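Local coordinates for protein Rab GDP dissociation inhibitor alpha (Naegleria fowleri, PDB 6C87) that probably binds prenylated, GDP-bound Rab GTPases, slowing their release of nucleotide and keeping them soluble for recycling between membranes, at residues A72-G75 against D79-I82; V347-H352 against G358-I363. All coordinates share one frame; numbering follows the deposited sequence.

Contact 1: A72-G75 against D79-I82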
# COMPACT_ATOMS: atom_id res chain seq x y z
N ALA A 72 -14.09 -56.21 1.35
CA ALA A 72 -15.22 -55.73 0.57
C ALA A 72 -16.12 -54.80 1.39
O ALA A 72 -16.75 -53.90 0.83
CB ALA A 72 -16.01 -56.92 0.03
N SER A 73 -16.17 -54.99 2.71
CA SER A 73 -17.03 -54.18 3.56
C SER A 73 -16.68 -52.69 3.53
O SER A 73 -17.51 -51.86 3.93
CB SER A 73 -16.95 -54.71 4.99
OG SER A 73 -15.64 -54.58 5.50
N LEU A 74 -15.48 -52.34 3.07
CA LEU A 74 -15.09 -50.94 2.99
C LEU A 74 -15.61 -50.24 1.74
O LEU A 74 -15.54 -49.01 1.68
CB LEU A 74 -13.57 -50.81 3.06
CG LEU A 74 -12.99 -51.11 4.43
CD1 LEU A 74 -11.48 -51.14 4.34
CD2 LEU A 74 -13.46 -50.07 5.45
N GLY A 75 -16.09 -50.99 0.75
CA GLY A 75 -16.65 -50.38 -0.45
C GLY A 75 -15.64 -50.30 -1.57
O GLY A 75 -14.52 -50.81 -1.49
N ASP A 79 -13.86 -45.33 -5.14
CA ASP A 79 -14.74 -44.33 -4.54
C ASP A 79 -14.04 -43.48 -3.48
O ASP A 79 -14.64 -42.51 -3.00
CB ASP A 79 -15.99 -44.99 -3.94
CG ASP A 79 -17.01 -45.39 -5.00
OD1 ASP A 79 -16.85 -45.00 -6.17
OD2 ASP A 79 -18.00 -46.07 -4.65
N TYR A 80 -12.82 -43.83 -3.09
CA TYR A 80 -12.08 -43.11 -2.07
C TYR A 80 -11.09 -42.14 -2.70
O TYR A 80 -10.33 -42.52 -3.59
CB TYR A 80 -11.31 -44.07 -1.16
CG TYR A 80 -12.15 -44.82 -0.16
CD1 TYR A 80 -12.68 -46.07 -0.47
CD2 TYR A 80 -12.38 -44.30 1.10
CE1 TYR A 80 -13.43 -46.78 0.47
CE2 TYR A 80 -13.13 -44.99 2.04
CZ TYR A 80 -13.65 -46.23 1.72
OH TYR A 80 -14.40 -46.90 2.66
N ASN A 81 -11.06 -40.91 -2.19
CA ASN A 81 -10.06 -39.90 -2.55
C ASN A 81 -9.54 -39.37 -1.23
O ASN A 81 -9.94 -38.30 -0.76
CB ASN A 81 -10.65 -38.77 -3.43
CG ASN A 81 -11.07 -39.25 -4.80
OD1 ASN A 81 -10.23 -39.60 -5.63
ND2 ASN A 81 -12.37 -39.26 -5.05
N ILE A 82 -8.62 -40.12 -0.62
CA ILE A 82 -8.18 -39.85 0.74
C ILE A 82 -6.97 -38.92 0.69
O ILE A 82 -5.88 -39.32 0.27
CB ILE A 82 -7.85 -41.14 1.49
CG1 ILE A 82 -9.11 -41.99 1.66
CG2 ILE A 82 -7.24 -40.83 2.84
CD1 ILE A 82 -8.85 -43.42 2.08

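Contact 2: V347-H352 against G358-I363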
# COMPACT_ATOMS: atom_id res chain seq x y z
N VAL A 347 -13.56 -34.17 9.39
CA VAL A 347 -14.37 -35.28 8.90
C VAL A 347 -14.92 -34.90 7.54
O VAL A 347 -15.48 -33.81 7.38
CB VAL A 347 -15.50 -35.63 9.88
CG1 VAL A 347 -16.25 -36.86 9.39
CG2 VAL A 347 -14.95 -35.81 11.29
N THR A 348 -14.73 -35.77 6.57
CA THR A 348 -15.32 -35.63 5.25
C THR A 348 -15.94 -36.97 4.88
O THR A 348 -15.72 -37.97 5.55
CB THR A 348 -14.28 -35.20 4.20
OG1 THR A 348 -13.20 -36.15 4.20
CG2 THR A 348 -13.73 -33.83 4.54
N SER A 349 -16.75 -36.97 3.82
CA SER A 349 -17.51 -38.17 3.50
C SER A 349 -17.91 -38.15 2.02
O SER A 349 -17.34 -37.41 1.21
CB SER A 349 -18.75 -38.26 4.40
OG SER A 349 -19.64 -37.21 4.10
N PHE A 350 -18.92 -38.97 1.70
CA PHE A 350 -19.50 -39.00 0.36
C PHE A 350 -19.95 -37.62 -0.10
O PHE A 350 -19.97 -37.36 -1.31
CB PHE A 350 -20.69 -39.98 0.34
CG PHE A 350 -21.54 -39.95 1.61
CD1 PHE A 350 -21.17 -40.67 2.75
CD2 PHE A 350 -22.73 -39.22 1.65
CE1 PHE A 350 -21.94 -40.64 3.90
CE2 PHE A 350 -23.52 -39.20 2.81
CZ PHE A 350 -23.12 -39.91 3.94
N THR A 351 -20.29 -36.72 0.83
CA THR A 351 -20.80 -35.41 0.45
C THR A 351 -19.75 -34.56 -0.25
O THR A 351 -20.11 -33.62 -0.96
CB THR A 351 -21.37 -34.64 1.65
OG1 THR A 351 -20.39 -34.52 2.69
CG2 THR A 351 -22.63 -35.30 2.17
N HIS A 352 -18.47 -34.86 -0.06
CA HIS A 352 -17.41 -34.24 -0.84
C HIS A 352 -16.81 -35.21 -1.85
O HIS A 352 -15.79 -34.89 -2.47
CB HIS A 352 -16.33 -33.67 0.08
CG HIS A 352 -16.76 -32.43 0.80
ND1 HIS A 352 -17.34 -32.45 2.06
CD2 HIS A 352 -16.75 -31.13 0.42
CE1 HIS A 352 -17.62 -31.22 2.43
NE2 HIS A 352 -17.28 -30.40 1.46
N GLY A 358 -22.20 -43.75 2.60
CA GLY A 358 -22.24 -44.31 3.94
C GLY A 358 -20.91 -44.36 4.65
O GLY A 358 -20.86 -44.83 5.80
N LYS A 359 -19.84 -43.87 4.03
CA LYS A 359 -18.52 -43.90 4.63
C LYS A 359 -18.07 -42.49 4.97
O LYS A 359 -18.43 -41.51 4.30
CB LYS A 359 -17.50 -44.58 3.72
CG LYS A 359 -17.68 -46.10 3.58
CD LYS A 359 -17.45 -46.80 4.92
CE LYS A 359 -17.05 -48.27 4.77
NZ LYS A 359 -18.10 -49.14 4.17
N TYR A 360 -17.28 -42.39 6.03
CA TYR A 360 -16.76 -41.13 6.53
C TYR A 360 -15.26 -41.28 6.72
O TYR A 360 -14.78 -42.33 7.15
CB TYR A 360 -17.44 -40.74 7.87
CG TYR A 360 -18.97 -40.70 7.84
CD1 TYR A 360 -19.71 -41.89 7.81
CD2 TYR A 360 -19.67 -39.49 7.88
CE1 TYR A 360 -21.09 -41.87 7.78
CE2 TYR A 360 -21.07 -39.47 7.87
CZ TYR A 360 -21.77 -40.67 7.82
OH TYR A 360 -23.15 -40.70 7.80
N ILE A 361 -14.52 -40.23 6.38
CA ILE A 361 -13.09 -40.14 6.63
C ILE A 361 -12.90 -39.15 7.76
O ILE A 361 -13.27 -37.97 7.63
CB ILE A 361 -12.30 -39.69 5.40
CG1 ILE A 361 -12.70 -40.46 4.14
CG2 ILE A 361 -10.81 -39.84 5.68
CD1 ILE A 361 -12.51 -41.95 4.24
N ALA A 362 -12.38 -39.61 8.89
CA ALA A 362 -12.06 -38.75 10.02
C ALA A 362 -10.56 -38.86 10.25
O ALA A 362 -10.04 -39.96 10.46
CB ALA A 362 -12.84 -39.13 11.28
N ILE A 363 -9.86 -37.74 10.13
CA ILE A 363 -8.41 -37.73 10.23
C ILE A 363 -8.03 -36.91 11.46
O ILE A 363 -8.44 -35.76 11.60
CB ILE A 363 -7.77 -37.21 8.94
CG1 ILE A 363 -8.21 -38.12 7.79
CG2 ILE A 363 -6.24 -37.19 9.08
CD1 ILE A 363 -7.49 -37.93 6.48
O HOH W 1 -11.05 -36.40 6.84

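Contact 1: A72-G75 against D79-I82
A single polar contact carries most of the meeting between Leu74 and Tyr80: the phenol OH of Tyr80 donates a hydrogen bond to the backbone O of Leu74, with OH and O 2.6 Å apart. The acceptor is approached on a lone pair, in the plane of its carbonyl and at a C=O...OH angle of 145°. It lies in the ring plane at the tyrosine's edge, on the CE1 side, so that the bond turns off the phenol within that plane. Tyr80 sets its CG beside the backbone N and anti to the carbonyl carbon (chi1 -74°), which sends the ring across to the other segment.

Backbone bonding shapes the acceptor side. Residues 72-74 form a short 3-10 turn, within the connection from helix 56-64 to strand 82-83, and the N of Gly75 bonds to the O of Ala72 at 3.0 Å. Gly75 leaves this turn with a positive phi of 96°, a conformation that suits a residue without a side chain.

Van der Waals contact adds little between the segments, where the CB of Leu74 comes within 4.0 Å of the Tyr80 OH. Both residues are buried, and their side chains share Leu56 of helix 56-64 and Ile314 of strand 302-315 as neighbours.

Contact 2: V347-H352 against G358-I363
Phe350 directs the edge of its ring at the face of Tyr360, a T-shaped pair beside the end of a beta hairpin whose antiparallel strands, 343-349 and 360-367, belong to the large mixed sheet of this GDP dissociation inhibitor fold. The ring centroids are 5.5 Å apart and the planes meet at 73°. CE1 of Phe350 stands over the tyrosine face, displaced toward its rim, 3.9 Å from Tyr360 CZ. Phe350, with the most surface buried here, belongs to the 3-10 turn that follows the first strand. Its CG sits between the backbone N and carbonyl carbon (chi1 39°), and this brings CD1 to the backbone of the returning chain, 3.3 Å from the O of Lys359, which lies near the plane of the phenyl ring at its edge.

Tyr360 shares its side of the sheet with Val347 and Ala362. Val347 is equally covered: its CG1 faces the CB of Tyr360, while CG2 rests against the CB of Ala362 at 3.9 Å. Between these residues Thr348 and Ile361 form a hydrogen-bonded pair, with Thr348 N to Ile361 O at 2.8 Å and Ile361 N to Thr348 O at 2.7 Å. The O of Ile361 also accepts a hydrogen bond from a water, 2.8 Å away, and a weak bond joins that water to the OG1 of Thr348.

Both contacts are buried, but contact 1 lies further out, its centre about 24 Å from the centre of the chain against about 18 Å for contact 2. Contact 1 joins two parts of an irregular connection through one side-chain-to-backbone hydrogen bond; contact 2 pairs two strands through reciprocal backbone bonds, with aromatic and aliphatic packing beside them. Their centres are about 10 Å apart, and Lys359 spans the interval: its NZ reaches the O of Ser73 at 2.8 Å, a probable hydrogen bond, while its CG packs 3.5 Å from the OH of Tyr80. Strand 302-315 is common ground, since its Ile314 meets Leu74 and Tyr80 of contact 1 as well as Lys359 of contact 2.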